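Local atomic coordinates of N-acetylmuramoyl-L-alanine amidase (Peptoclostridium difficile, PDB entry 4RN7), a protein that probably hydrolyses the amide bond joining N-acetylmuramic acid to L-alanine in peptidoglycan, using a zinc ion held by this C-terminal amidase domain. Residues F7-H12 / V52-D57; D30-I35 / I81-E86; E96-N101 / A144-C149. All coordinates share one frame; numbering follows the deposited sequence.

All three contacts involve one mixed sheet, whose strands run in the order 49-53, 4-10, 77-84, 144-151, 95-99 and 126-131. Contact 1 pairs the first two of these, contact 2 lays helix 28-44 against strand 77-84, and contact 3 pairs strand 144-151 with 95-99. Strand 77-84 bonds on one side to contact 1 (Asp-9 O to Ile-81 N, 2.8 Å) and on the other to contact 3 (His-82 O to Cys-149 N, 2.8 Å). The centres of contacts 1 and 3 lie about 15 Å apart. The zinc ion joins contacts 1 and 2 through His-12 and His-82, with Glu-28 as third protein ligand, and the side chain of Glu-148 lies about 5 Å from it at the nearest atoms.

Contact 1: F7-H12 / V52-D57; sequences FIDPGH and VVSRTD. With ZN (zinc ion), chain B.
Two parallel strands of a beta-alpha-beta unit, connected through helix 28-44, meet here: Phe-7 and Ile-8 pair with Val-52 and Val-53, and the chain after the first strand leads into the zinc site. Ile-8 gives its N-H to Val-52 O (2.7 Å), and its carbonyl receives Ser-54 N. With CG anti to the backbone N (chi1 -173°), the Phe-7 ring swings toward segment 52-57, where CD2 meets Val-52 CG1 at 3.6 Å and CZ rests against Ser-54 CB. Ser-54 OG donates to Asp-9 OD1 (2.7 Å) on the anti lone pair. The same carboxylate forms a salt bridge with Arg-66 and takes a bond from Ser-80, fixing its rotation. Farther on, the extended side chain of Arg-55 runs alongside the Pro-10 ring and reaches the carbonyls at the end of the strand and in the loop after it. Arg-55 NE binds Pro-10 O (3.0 Å) near the guanidinium plane, NH2 binds Gly-11 O (3.0 Å) and also Lys-29 O, and His-12 O, hydrogen-bonded to Arg-66, lies over one face, 3.1 Å from CZ. This loop carries a zinc ligand: His-12 has ND1 bonded to Asp-16, while its NE2 coordinates the zinc ion at 2.1 Å.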
ATOM      1  N   PHE A   7      -7.065   4.925   6.029  1.00 27.68           N
ATOM      2  CA  PHE A   7      -7.154   3.507   6.372  1.00 26.75           C
ATOM      3  C   PHE A   7      -6.000   2.784   5.686  1.00 29.92           C
ATOM      4  O   PHE A   7      -5.887   2.818   4.452  1.00 26.87           O
ATOM      5  CB  PHE A   7      -8.490   2.938   5.902  1.00 26.44           C
ATOM      6  CG  PHE A   7      -8.755   1.522   6.355  1.00 25.51           C
ATOM      7  CD1 PHE A   7      -8.289   0.442   5.617  1.00 28.36           C
ATOM      8  CD2 PHE A   7      -9.486   1.273   7.514  1.00 26.89           C
ATOM      9  CE1 PHE A   7      -8.533  -0.854   6.018  1.00 29.63           C
ATOM     10  CE2 PHE A   7      -9.735  -0.030   7.917  1.00 30.92           C
ATOM     11  CZ  PHE A   7      -9.262  -1.090   7.171  1.00 32.43           C
ATOM     12  N   ILE A   8      -5.142   2.144   6.481  1.00 27.93           N
ATOM     13  CA  ILE A   8      -3.984   1.433   5.937  1.00 29.57           C
ATOM     14  C   ILE A   8      -4.269  -0.069   6.007  1.00 26.71           C
ATOM     15  O   ILE A   8      -4.629  -0.584   7.059  1.00 27.79           O
ATOM     16  CB  ILE A   8      -2.711   1.723   6.738  1.00 25.24           C
ATOM     17  CG1 ILE A   8      -2.375   3.218   6.716  1.00 26.46           C
ATOM     18  CG2 ILE A   8      -1.532   0.920   6.184  1.00 25.81           C
ATOM     19  CD1 ILE A   8      -2.146   3.783   5.316  1.00 38.58           C
ATOM     20  N   ASP A   9      -4.107  -0.760   4.881  1.00 25.77           N
ATOM     21  CA  ASP A   9      -4.406  -2.186   4.802  1.00 25.33           C
ATOM     22  C   ASP A   9      -3.150  -2.993   4.432  1.00 24.76           C
ATOM     23  O   ASP A   9      -2.792  -3.103   3.256  1.00 26.49           O
ATOM     24  CB  ASP A   9      -5.491  -2.429   3.751  1.00 28.66           C
ATOM     25  CG  ASP A   9      -5.754  -3.902   3.522  1.00 26.08           C
ATOM     26  OD1 ASP A   9      -5.948  -4.644   4.521  1.00 30.52           O
ATOM     27  OD2 ASP A   9      -5.757  -4.341   2.351  1.00 27.40           O
ATOM     28  N   PRO A  10      -2.465  -3.562   5.436  1.00 24.59           N
ATOM     29  CA  PRO A  10      -1.306  -4.399   5.110  1.00 27.91           C
ATOM     30  C   PRO A  10      -1.787  -5.733   4.529  1.00 29.13           C
ATOM     31  O   PRO A  10      -2.444  -6.500   5.226  1.00 30.82           O
ATOM     32  CB  PRO A  10      -0.621  -4.632   6.470  1.00 31.59           C
ATOM     33  CG  PRO A  10      -1.425  -3.816   7.507  1.00 30.86           C
ATOM     34  CD  PRO A  10      -2.765  -3.532   6.882  1.00 30.29           C
ATOM     35  N   GLY A  11      -1.463  -6.005   3.268  1.00 25.86           N
ATOM     36  CA  GLY A  11      -2.029  -7.149   2.586  1.00 26.50           C
ATOM     37  C   GLY A  11      -1.693  -8.467   3.245  1.00 28.28           C
ATOM     38  O   GLY A  11      -0.632  -8.619   3.865  1.00 26.74           O
ATOM     39  N   HIS A  12      -2.606  -9.421   3.103  1.00 28.50           N
ATOM     40  CA  HIS A  12      -2.412 -10.780   3.604  1.00 33.39           C
ATOM     41  C   HIS A  12      -2.324 -10.809   5.134  1.00 33.16           C
ATOM     42  O   HIS A  12      -2.688  -9.833   5.792  1.00 30.39           O
ATOM     43  CB  HIS A  12      -1.201 -11.420   2.908  1.00 29.81           C
ATOM     44  CG  HIS A  12      -1.235 -11.270   1.417  1.00 28.12           C
ATOM     45  ND1 HIS A  12      -1.969 -12.104   0.605  1.00 29.40           N
ATOM     46  CD2 HIS A  12      -0.648 -10.367   0.595  1.00 31.51           C
ATOM     47  CE1 HIS A  12      -1.820 -11.738  -0.657  1.00 37.63           C
ATOM     48  NE2 HIS A  12      -1.040 -10.675  -0.687  1.00 26.10           N
ATOM     49  N   VAL A  52      -6.271   4.487  10.715  1.00 29.58           N
ATOM     50  CA  VAL A  52      -6.973   3.262  11.060  1.00 29.73           C
ATOM     51  C   VAL A  52      -6.280   2.170  10.261  1.00 33.33           C
ATOM     52  O   VAL A  52      -5.987   2.369   9.085  1.00 32.96           O
ATOM     53  CB  VAL A  52      -8.449   3.344  10.660  1.00 35.24           C
ATOM     54  CG1 VAL A  52      -9.168   2.041  10.980  1.00 31.07           C
ATOM     55  CG2 VAL A  52      -9.114   4.518  11.360  1.00 33.97           C
ATOM     56  N   VAL A  53      -5.973   1.035  10.886  1.00 29.78           N
ATOM     57  CA  VAL A  53      -5.286  -0.030  10.145  1.00 28.35           C
ATOM     58  C   VAL A  53      -6.126  -1.297  10.177  1.00 29.40           C
ATOM     59  O   VAL A  53      -6.825  -1.551  11.157  1.00 30.30           O
ATOM     60  CB  VAL A  53      -3.876  -0.333  10.713  1.00 32.59           C
ATOM     61  CG1 VAL A  53      -3.035   0.933  10.760  1.00 38.55           C
ATOM     62  CG2 VAL A  53      -3.974  -0.952  12.095  1.00 42.21           C
ATOM     63  N   SER A  54      -6.081  -2.104   9.123  1.00 26.17           N
ATOM     64  CA  SER A  54      -6.881  -3.326   9.156  1.00 27.19           C
ATOM     65  C   SER A  54      -6.270  -4.333  10.127  1.00 27.89           C
ATOM     66  O   SER A  54      -6.983  -5.120  10.761  1.00 28.79           O
ATOM     67  CB  SER A  54      -7.057  -3.923   7.766  1.00 29.17           C
ATOM     68  OG  SER A  54      -5.808  -4.242   7.202  1.00 29.69           O
ATOM     69  N   ARG A  55      -4.953  -4.288  10.279  1.00 26.49           N
ATOM     70  CA  ARG A  55      -4.305  -5.157  11.243  1.00 33.29           C
ATOM     71  C   ARG A  55      -2.994  -4.564  11.725  1.00 32.07           C
ATOM     72  O   ARG A  55      -2.334  -3.827  10.984  1.00 29.91           O
ATOM     73  CB  ARG A  55      -4.087  -6.552  10.656  1.00 33.07           C
ATOM     74  CG  ARG A  55      -3.136  -6.572   9.476  1.00 28.09           C
ATOM     75  CD  ARG A  55      -2.957  -7.985   8.923  1.00 28.38           C
ATOM     76  NE  ARG A  55      -2.023  -7.997   7.782  1.00 27.21           N
ATOM     77  CZ  ARG A  55      -0.775  -8.443   7.848  1.00 30.03           C
ATOM     78  NH1 ARG A  55      -0.298  -8.898   8.998  1.00 29.97           N
ATOM     79  NH2 ARG A  55       0.005  -8.442   6.766  1.00 27.88           N
ATOM     80  N   THR A  56      -2.646  -4.888  12.970  1.00 36.82           N
ATOM     81  CA  THR A  56      -1.387  -4.475  13.589  1.00 37.12           C
ATOM     82  C   THR A  56      -0.490  -5.672  13.855  1.00 38.85           C
ATOM     83  O   THR A  56       0.663  -5.519  14.264  1.00 42.08           O
ATOM     84  CB  THR A  56      -1.605  -3.752  14.935  1.00 39.04           C
ATOM     85  OG1 THR A  56      -2.448  -4.543  15.779  1.00 39.50           O
ATOM     86  CG2 THR A  56      -2.253  -2.400  14.732  1.00 49.96           C
ATOM     87  N   ASP A  57      -1.021  -6.867  13.630  1.00 36.32           N
ATOM     88  CA  ASP A  57      -0.304  -8.095  13.953  1.00 36.85           C
ATOM     89  C   ASP A  57      -0.559  -9.121  12.864  1.00 31.50           C
ATOM     90  O   ASP A  57      -1.190  -8.802  11.852  1.00 36.93           O
ATOM     91  CB  ASP A  57      -0.747  -8.641  15.312  1.00 40.89           C
ATOM     92  CG  ASP A  57      -2.189  -9.110  15.307  1.00 50.71           C
TER
HETATM   93 ZN    ZN B 401      -0.266  -9.355  -2.161  0.77 26.25          ZN

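Contact 2: D30-I35 / I81-E86; sequences DLNLQI and IHLNAE. With ZN (zinc ion), chain B.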
ATOM      1  N   ASP A  30       4.512 -10.501   6.149  1.00 28.90           N
ATOM      2  CA  ASP A  30       5.293  -9.926   7.238  1.00 30.67           C
ATOM      3  C   ASP A  30       5.921  -8.610   6.805  1.00 30.79           C
ATOM      4  O   ASP A  30       5.982  -7.644   7.571  1.00 29.41           O
ATOM      5  CB  ASP A  30       6.390 -10.892   7.681  1.00 31.64           C
ATOM      6  CG  ASP A  30       5.845 -12.119   8.369  1.00 42.55           C
ATOM      7  OD1 ASP A  30       4.846 -12.005   9.119  1.00 40.36           O
ATOM      8  OD2 ASP A  30       6.420 -13.204   8.157  1.00 45.73           O
ATOM      9  N   LEU A  31       6.394  -8.573   5.565  1.00 28.68           N
ATOM     10  CA  LEU A  31       7.011  -7.370   5.037  1.00 25.95           C
ATOM     11  C   LEU A  31       5.966  -6.276   4.814  1.00 28.30           C
ATOM     12  O   LEU A  31       6.220  -5.091   5.061  1.00 28.22           O
ATOM     13  CB  LEU A  31       7.754  -7.705   3.746  1.00 26.79           C
ATOM     14  CG  LEU A  31       8.855  -8.738   3.990  1.00 31.06           C
ATOM     15  CD1 LEU A  31       9.383  -9.359   2.689  1.00 30.67           C
ATOM     16  CD2 LEU A  31       9.988  -8.084   4.768  1.00 31.20           C
ATOM     17  N   ASN A  32       4.780  -6.673   4.366  1.00 25.96           N
ATOM     18  CA  ASN A  32       3.675  -5.726   4.259  1.00 28.59           C
ATOM     19  C   ASN A  32       3.386  -5.032   5.591  1.00 27.64           C
ATOM     20  O   ASN A  32       3.164  -3.815   5.628  1.00 26.42           O
ATOM     21  CB  ASN A  32       2.398  -6.443   3.809  1.00 29.62           C
ATOM     22  CG  ASN A  32       2.423  -6.834   2.341  1.00 24.81           C
ATOM     23  OD1 ASN A  32       3.304  -6.418   1.561  1.00 27.56           O
ATOM     24  ND2 ASN A  32       1.439  -7.649   1.948  1.00 26.89           N
ATOM     25  N   LEU A  33       3.352  -5.813   6.671  1.00 27.42           N
ATOM     26  CA  LEU A  33       3.062  -5.272   8.001  1.00 24.39           C
ATOM     27  C   LEU A  33       4.178  -4.305   8.421  1.00 30.58           C
ATOM     28  O   LEU A  33       3.891  -3.257   9.000  1.00 29.43           O
ATOM     29  CB  LEU A  33       2.908  -6.397   9.014  1.00 26.69           C
ATOM     30  CG  LEU A  33       2.449  -5.992  10.407  1.00 29.70           C
ATOM     31  CD1 LEU A  33       1.082  -5.320  10.298  1.00 29.40           C
ATOM     32  CD2 LEU A  33       2.369  -7.219  11.309  1.00 32.31           C
ATOM     33  N   GLN A  34       5.434  -4.628   8.090  1.00 26.73           N
ATOM     34  CA  GLN A  34       6.551  -3.772   8.469  1.00 29.23           C
ATOM     35  C   GLN A  34       6.443  -2.425   7.781  1.00 26.77           C
ATOM     36  O   GLN A  34       6.587  -1.378   8.414  1.00 32.49           O
ATOM     37  CB  GLN A  34       7.897  -4.422   8.112  1.00 32.27           C
ATOM     38  CG  GLN A  34       8.244  -5.630   8.970  1.00 35.05           C
ATOM     39  CD  GLN A  34       9.526  -6.307   8.517  1.00 42.64           C
ATOM     40  OE1 GLN A  34      10.244  -5.794   7.663  1.00 38.46           O
ATOM     41  NE2 GLN A  34       9.809  -7.472   9.082  1.00 43.66           N
ATOM     42  N   ILE A  35       6.188  -2.459   6.480  1.00 27.65           N
ATOM     43  CA  ILE A  35       6.057  -1.234   5.704  1.00 27.82           C
ATOM     44  C   ILE A  35       4.842  -0.427   6.172  1.00 28.35           C
ATOM     45  O   ILE A  35       4.933   0.793   6.331  1.00 28.28           O
ATOM     46  CB  ILE A  35       5.953  -1.556   4.207  1.00 26.93           C
ATOM     47  CG1 ILE A  35       7.295  -2.104   3.693  1.00 26.49           C
ATOM     48  CG2 ILE A  35       5.536  -0.334   3.400  1.00 29.37           C
ATOM     49  CD1 ILE A  35       7.216  -2.714   2.303  1.00 30.84           C
ATOM     50  N   ILE A  81      -1.164  -2.118   1.176  1.00 21.91           N
ATOM     51  CA  ILE A  81       0.275  -2.313   0.974  1.00 22.76           C
ATOM     52  C   ILE A  81       0.543  -3.776   0.636  1.00 25.25           C
ATOM     53  O   ILE A  81       0.260  -4.656   1.450  1.00 21.76           O
ATOM     54  CB  ILE A  81       1.044  -1.951   2.257  1.00 23.19           C
ATOM     55  CG1 ILE A  81       0.861  -0.456   2.577  1.00 24.43           C
ATOM     56  CG2 ILE A  81       2.524  -2.294   2.109  1.00 26.35           C
ATOM     57  CD1 ILE A  81       1.438   0.480   1.500  1.00 26.36           C
ATOM     58  N   HIS A  82       1.075  -4.037  -0.558  1.00 22.56           N
ATOM     59  CA  HIS A  82       1.357  -5.401  -1.003  1.00 20.95           C
ATOM     60  C   HIS A  82       2.749  -5.433  -1.634  1.00 26.19           C
ATOM     61  O   HIS A  82       3.362  -4.389  -1.802  1.00 24.20           O
ATOM     62  CB  HIS A  82       0.350  -5.835  -2.062  1.00 22.82           C
ATOM     63  CG  HIS A  82      -0.947  -6.331  -1.507  1.00 23.97           C
ATOM     64  ND1 HIS A  82      -1.317  -7.654  -1.583  1.00 27.95           N
ATOM     65  CD2 HIS A  82      -1.965  -5.687  -0.882  1.00 25.08           C
ATOM     66  CE1 HIS A  82      -2.508  -7.811  -1.029  1.00 27.24           C
ATOM     67  NE2 HIS A  82      -2.929  -6.634  -0.601  1.00 25.24           N
ATOM     68  N   LEU A  83       3.245  -6.630  -1.948  1.00 21.18           N
ATOM     69  CA  LEU A  83       4.467  -6.768  -2.754  1.00 23.51           C
ATOM     70  C   LEU A  83       4.083  -7.532  -4.006  1.00 28.21           C
ATOM     71  O   LEU A  83       3.206  -8.401  -3.985  1.00 27.91           O
ATOM     72  CB  LEU A  83       5.565  -7.527  -2.012  1.00 25.46           C
ATOM     73  CG  LEU A  83       5.975  -6.974  -0.643  1.00 27.72           C
ATOM     74  CD1 LEU A  83       7.010  -7.886   0.022  1.00 28.14           C
ATOM     75  CD2 LEU A  83       6.528  -5.564  -0.804  1.00 30.61           C
ATOM     76  N   ASN A  84       4.738  -7.216  -5.107  1.00 27.92           N
ATOM     77  CA  ASN A  84       4.390  -7.846  -6.350  1.00 30.12           C
ATOM     78  C   ASN A  84       5.053  -9.217  -6.474  1.00 33.26           C
ATOM     79  O   ASN A  84       5.984  -9.559  -5.722  1.00 27.52           O
ATOM     80  CB  ASN A  84       4.799  -6.934  -7.514  1.00 25.57           C
ATOM     81  CG  ASN A  84       3.769  -6.920  -8.628  1.00 35.59           C
ATOM     82  OD1 ASN A  84       3.143  -7.939  -8.915  1.00 41.89           O
ATOM     83  ND2 ASN A  84       3.588  -5.764  -9.263  1.00 34.52           N
ATOM     84  N   ALA A  85       4.573 -10.003  -7.429  1.00 28.81           N
ATOM     85  CA  ALA A  85       5.159 -11.306  -7.697  1.00 32.12           C
ATOM     86  C   ALA A  85       4.985 -11.644  -9.165  1.00 34.92           C
ATOM     87  O   ALA A  85       3.930 -11.374  -9.745  1.00 39.12           O
ATOM     88  CB  ALA A  85       4.496 -12.378  -6.839  1.00 39.41           C
ATOM     89  N   GLU A  86       6.025 -12.220  -9.758  1.00 36.54           N
ATOM     90  CA  GLU A  86       5.927 -12.847 -11.070  1.00 41.88           C
ATOM     91  C   GLU A  86       5.577 -14.316 -10.872  1.00 50.41           C
ATOM     92  O   GLU A  86       6.254 -15.008 -10.110  1.00 54.96           O
ATOM     93  CB  GLU A  86       7.275 -12.782 -11.776  1.00 42.31           C
ATOM     94  CG  GLU A  86       7.520 -11.570 -12.640  1.00 51.94           C
ATOM     95  CD  GLU A  86       8.856 -11.664 -13.353  1.00 43.37           C
ATOM     96  OE1 GLU A  86       9.900 -11.567 -12.674  1.00 39.63           O
ATOM     97  OE2 GLU A  86       8.875 -11.854 -14.588  1.00 54.94           O
TER
HETATM   98 ZN    ZN B 401      -0.266  -9.355  -2.161  0.77 26.25          ZN
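Leu-31, Asn-32 and Ile-35, on one side of helix 28-44, pack against Ile-81 to Leu-83 of the sheet, where the axes of helix segment 30-35 and strand segment 81-84 approach to 7.7 Å at an angle of 134°. The tight part centres on Asn-32. Its carboxamide lies against the strand backbone, CG 3.2 Å from Ile-81 O and OD1 3.4 Å from His-82 CA, with OD1 also touching Leu-83 CG. ND2 sits near Ile-81 O at a poor angle for bonding, and its hydrogen bond goes instead to Gly-11 O. Flanking this group are two apolar meetings: Leu-31 CB against Leu-83 CD1 (3.8 Å), the side chains crossing at about a right angle, and Ile-35 CG2 against Ile-81 CG2 (3.8 Å). Helices 155-161 and 164-185 close over these leucines and isoleucines. The packing slackens between Ile-35 CD1 and Leu-83 CD2, at 4.3 Å. Farther out the segments part: Leu-33 and Gln-34 lie on the partly exposed outer side of the helix, while the chain from Asn-84 to Glu-86 runs off beyond it. His-82 points away from the helix, and its ND1 coordinates the zinc ion at 2.1 Å. Within the two segments the contact is by van der Waals packing, while Glu-28 OE2, a zinc ligand from the first turn of the same helix, accepts a hydrogen bond from Leu-83 N and a weak one from Asn-32 ND2. Asn-32 ND2 and the backbone N-H of Leu-83 thus turn to the surroundings of the metal, consistent with a second-shell role in positioning Glu-28.

Contact 3: E96-N101 / A144-C149; sequences ETWYRN and AILIEC
Glu-96, Thr-97 and Trp-98 pair with Glu-148, Ile-147 and Leu-146 in an antiparallel ladder, the one such pairing in an otherwise parallel run of strands. Among the backbone bonds, Trp-98 N to Leu-146 O is short and nearly straight (2.7 Å, 175°), Leu-146 N returns to Trp-98 O, and Glu-148 N binds Glu-96 O at 3.0 Å. The bond from Glu-96 N to Glu-148 O is weak. Where the ladder frays, a water accepts from Arg-100 N and donates to Ala-144 O.

Side-chain contacts gather around the indole of Trp-98. Leu-146 CD2 makes a CH-pi contact over one face, 4.1 Å from the centroid of the six-membered ring. Over the same face comes Glu-148 OE2, in a close packing contact 3.1 Å from Trp-98 CH2, with the carboxylate plane turned 69° from the ring; a bend at chi2 (-75°) brings the carboxylate there. In the ring plane, Trp-98 NE1 donates a straight bond to Glu-96 OE2 (2.8 Å), met on the anti side. Arg-127, in a salt bridge with OE1, holds the Glu-96 carboxylate, whose OE2 in turn fixes the indole edge.

On the face bearing Thr-97, Ile-145 and Ile-147, Thr-97 CG2 reaches Ile-145 CB at 3.7 Å; the OG1 of Thr-97 is hydrogen-bonded to Gln-115 of helix 107-122. That helix packs here against Ile-145 and Tyr-99. Strand 126-131 continues the sheet beyond 95-99. Strand 77-84 lies beyond 144-151, which brings Glu-148 beside His-82, its side chain about 5 Å from the zinc ion at the nearest atoms.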
ATOM      1  N   GLU A  96       4.338  -0.248  -8.721  1.00 29.02           N
ATOM      2  CA  GLU A  96       3.173   0.238  -9.455  1.00 26.73           C
ATOM      3  C   GLU A  96       2.054   0.427  -8.452  1.00 28.47           C
ATOM      4  O   GLU A  96       2.063  -0.189  -7.387  1.00 29.96           O
ATOM      5  CB  GLU A  96       2.734  -0.757 -10.536  1.00 28.93           C
ATOM      6  CG  GLU A  96       2.460  -2.166 -10.026  1.00 31.84           C
ATOM      7  CD  GLU A  96       2.190  -3.140 -11.155  1.00 41.10           C
ATOM      8  OE1 GLU A  96       2.981  -3.159 -12.119  1.00 37.88           O
ATOM      9  OE2 GLU A  96       1.190  -3.885 -11.090  1.00 36.95           O
ATOM     10  N   THR A  97       1.092   1.276  -8.786  1.00 25.71           N
ATOM     11  CA  THR A  97      -0.018   1.528  -7.866  1.00 26.57           C
ATOM     12  C   THR A  97      -1.339   1.257  -8.572  1.00 28.68           C
ATOM     13  O   THR A  97      -1.563   1.744  -9.680  1.00 29.71           O
ATOM     14  CB  THR A  97       0.021   2.979  -7.391  1.00 30.95           C
ATOM     15  OG1 THR A  97       1.239   3.206  -6.673  1.00 29.49           O
ATOM     16  CG2 THR A  97      -1.167   3.276  -6.470  1.00 25.80           C
ATOM     17  N   TRP A  98      -2.200   0.459  -7.944  1.00 27.06           N
ATOM     18  CA  TRP A  98      -3.482   0.079  -8.523  1.00 31.55           C
ATOM     19  C   TRP A  98      -4.614   0.952  -7.995  1.00 33.59           C
ATOM     20  O   TRP A  98      -4.547   1.451  -6.869  1.00 29.43           O
ATOM     21  CB  TRP A  98      -3.831  -1.358  -8.141  1.00 30.38           C
ATOM     22  CG  TRP A  98      -2.871  -2.415  -8.599  1.00 33.35           C
ATOM     23  CD1 TRP A  98      -1.761  -2.253  -9.378  1.00 33.89           C
ATOM     24  CD2 TRP A  98      -2.957  -3.813  -8.297  1.00 33.20           C
ATOM     25  NE1 TRP A  98      -1.149  -3.477  -9.580  1.00 35.81           N
ATOM     26  CE2 TRP A  98      -1.863  -4.445  -8.919  1.00 34.66           C
ATOM     27  CE3 TRP A  98      -3.853  -4.591  -7.550  1.00 34.13           C
ATOM     28  CZ2 TRP A  98      -1.647  -5.828  -8.823  1.00 39.54           C
ATOM     29  CZ3 TRP A  98      -3.633  -5.962  -7.457  1.00 38.21           C
ATOM     30  CH2 TRP A  98      -2.544  -6.563  -8.090  1.00 37.81           C
ATOM     31  N   TYR A  99      -5.653   1.108  -8.812  1.00 30.30           N
ATOM     32  CA  TYR A  99      -6.911   1.717  -8.390  1.00 32.71           C
ATOM     33  C   TYR A  99      -8.058   0.964  -9.069  1.00 34.65           C
ATOM     34  O   TYR A  99      -7.835   0.276 -10.067  1.00 35.49           O
ATOM     35  CB  TYR A  99      -6.947   3.208  -8.739  1.00 32.40           C
ATOM     36  CG  TYR A  99      -6.824   3.508 -10.214  1.00 33.29           C
ATOM     37  CD1 TYR A  99      -5.586   3.547 -10.832  1.00 39.05           C
ATOM     38  CD2 TYR A  99      -7.951   3.769 -10.985  1.00 37.81           C
ATOM     39  CE1 TYR A  99      -5.468   3.828 -12.186  1.00 38.31           C
ATOM     40  CE2 TYR A  99      -7.840   4.052 -12.335  1.00 43.63           C
ATOM     41  CZ  TYR A  99      -6.599   4.076 -12.927  1.00 45.81           C
ATOM     42  OH  TYR A  99      -6.493   4.360 -14.272  1.00 51.19           O
ATOM     43  N   ARG A 100      -9.276   1.080  -8.534  1.00 33.58           N
ATOM     44  CA  ARG A 100     -10.409   0.299  -9.048  1.00 37.52           C
ATOM     45  C   ARG A 100     -10.757   0.654 -10.487  1.00 45.54           C
ATOM     46  O   ARG A 100     -10.553   1.789 -10.914  1.00 40.84           O
ATOM     47  CB  ARG A 100     -11.652   0.443  -8.152  1.00 45.32           C
ATOM     48  CG  ARG A 100     -12.524   1.659  -8.449  1.00 43.38           C
ATOM     49  CD  ARG A 100     -13.789   1.702  -7.584  1.00 42.33           C
ATOM     50  NE  ARG A 100     -13.454   1.675  -6.162  1.00 38.00           N
ATOM     51  CZ  ARG A 100     -13.199   2.761  -5.433  1.00 41.70           C
ATOM     52  NH1 ARG A 100     -12.879   2.646  -4.151  1.00 35.29           N
ATOM     53  NH2 ARG A 100     -13.258   3.969  -5.988  1.00 37.58           N
ATOM     54  N   ASN A 101     -11.278  -0.326 -11.226  1.00 42.14           N
ATOM     55  CA  ASN A 101     -11.675  -0.125 -12.616  1.00 49.14           C
ATOM     56  C   ASN A 101     -12.514   1.133 -12.835  1.00 49.47           C
ATOM     57  O   ASN A 101     -13.510   1.344 -12.138  1.00 49.48           O
ATOM     58  CB  ASN A 101     -12.468  -1.334 -13.122  1.00 53.56           C
ATOM     59  CG  ASN A 101     -11.603  -2.562 -13.347  1.00 59.75           C
ATOM     60  OD1 ASN A 101     -10.373  -2.494 -13.319  1.00 65.12           O
ATOM     61  ND2 ASN A 101     -12.251  -3.697 -13.584  1.00 54.70           N
ATOM     62  N   ALA A 144      -9.289   4.811  -3.114  1.00 30.36           N
ATOM     63  CA  ALA A 144      -8.562   3.640  -2.637  1.00 28.24           C
ATOM     64  C   ALA A 144      -7.480   3.235  -3.633  1.00 29.20           C
ATOM     65  O   ALA A 144      -7.734   3.169  -4.846  1.00 27.51           O
ATOM     66  CB  ALA A 144      -9.526   2.478  -2.424  1.00 30.50           C
ATOM     67  N   ILE A 145      -6.284   2.950  -3.120  1.00 25.86           N
ATOM     68  CA  ILE A 145      -5.183   2.473  -3.954  1.00 26.18           C
ATOM     69  C   ILE A 145      -4.524   1.263  -3.301  1.00 29.65           C
ATOM     70  O   ILE A 145      -4.665   1.043  -2.090  1.00 24.89           O
ATOM     71  CB  ILE A 145      -4.115   3.566  -4.216  1.00 25.29           C
ATOM     72  CG1 ILE A 145      -3.465   4.028  -2.899  1.00 26.91           C
ATOM     73  CG2 ILE A 145      -4.735   4.738  -4.985  1.00 32.48           C
ATOM     74  CD1 ILE A 145      -2.278   4.977  -3.085  1.00 29.49           C
ATOM     75  N   LEU A 146      -3.822   0.471  -4.111  1.00 26.49           N
ATOM     76  CA  LEU A 146      -3.033  -0.638  -3.597  1.00 22.81           C
ATOM     77  C   LEU A 146      -1.660  -0.452  -4.201  1.00 26.08           C
ATOM     78  O   LEU A 146      -1.526  -0.375  -5.421  1.00 26.87           O
ATOM     79  CB  LEU A 146      -3.628  -1.997  -4.015  1.00 24.82           C
ATOM     80  CG  LEU A 146      -2.888  -3.268  -3.562  1.00 27.80           C
ATOM     81  CD1 LEU A 146      -3.865  -4.422  -3.390  1.00 31.79           C
ATOM     82  CD2 LEU A 146      -1.767  -3.675  -4.534  1.00 26.83           C
ATOM     83  N   ILE A 147      -0.649  -0.348  -3.342  1.00 23.35           N
ATOM     84  CA  ILE A 147       0.709  -0.162  -3.828  1.00 24.27           C
ATOM     85  C   ILE A 147       1.443  -1.490  -3.815  1.00 24.78           C
ATOM     86  O   ILE A 147       1.547  -2.117  -2.761  1.00 24.80           O
ATOM     87  CB  ILE A 147       1.486   0.837  -2.962  1.00 23.15           C
ATOM     88  CG1 ILE A 147       0.659   2.107  -2.738  1.00 27.44           C
ATOM     89  CG2 ILE A 147       2.808   1.216  -3.657  1.00 23.13           C
ATOM     90  CD1 ILE A 147       1.211   3.028  -1.660  1.00 25.26           C
ATOM     91  N   GLU A 148       1.967  -1.895  -4.979  1.00 23.24           N
ATOM     92  CA  GLU A 148       2.783  -3.105  -5.096  1.00 24.39           C
ATOM     93  C   GLU A 148       4.234  -2.666  -4.938  1.00 23.13           C
ATOM     94  O   GLU A 148       4.843  -2.154  -5.879  1.00 24.46           O
ATOM     95  CB  GLU A 148       2.583  -3.790  -6.455  1.00 28.89           C
ATOM     96  CG  GLU A 148       1.162  -4.374  -6.671  1.00 29.95           C
ATOM     97  CD  GLU A 148       0.921  -5.660  -5.900  1.00 38.93           C
ATOM     98  OE1 GLU A 148       1.745  -6.012  -5.039  1.00 36.09           O
ATOM     99  OE2 GLU A 148      -0.103  -6.331  -6.139  1.00 45.40           O
ATOM    100  N   CYS A 149       4.779  -2.882  -3.744  1.00 24.07           N
ATOM    101  CA  CYS A 149       6.004  -2.200  -3.328  1.00 25.45           C
ATOM    102  C   CYS A 149       7.300  -2.882  -3.767  1.00 25.74           C
ATOM    103  O   CYS A 149       8.288  -2.875  -3.025  1.00 31.93           O
ATOM    104  CB  CYS A 149       6.022  -2.014  -1.815  1.00 25.61           C
ATOM    105  SG  CYS A 149       4.699  -0.921  -1.207  1.00 26.85           S
TER
HETATM  106  O   HOH W   1      -9.931   2.592  -6.175  1.00 33.49           O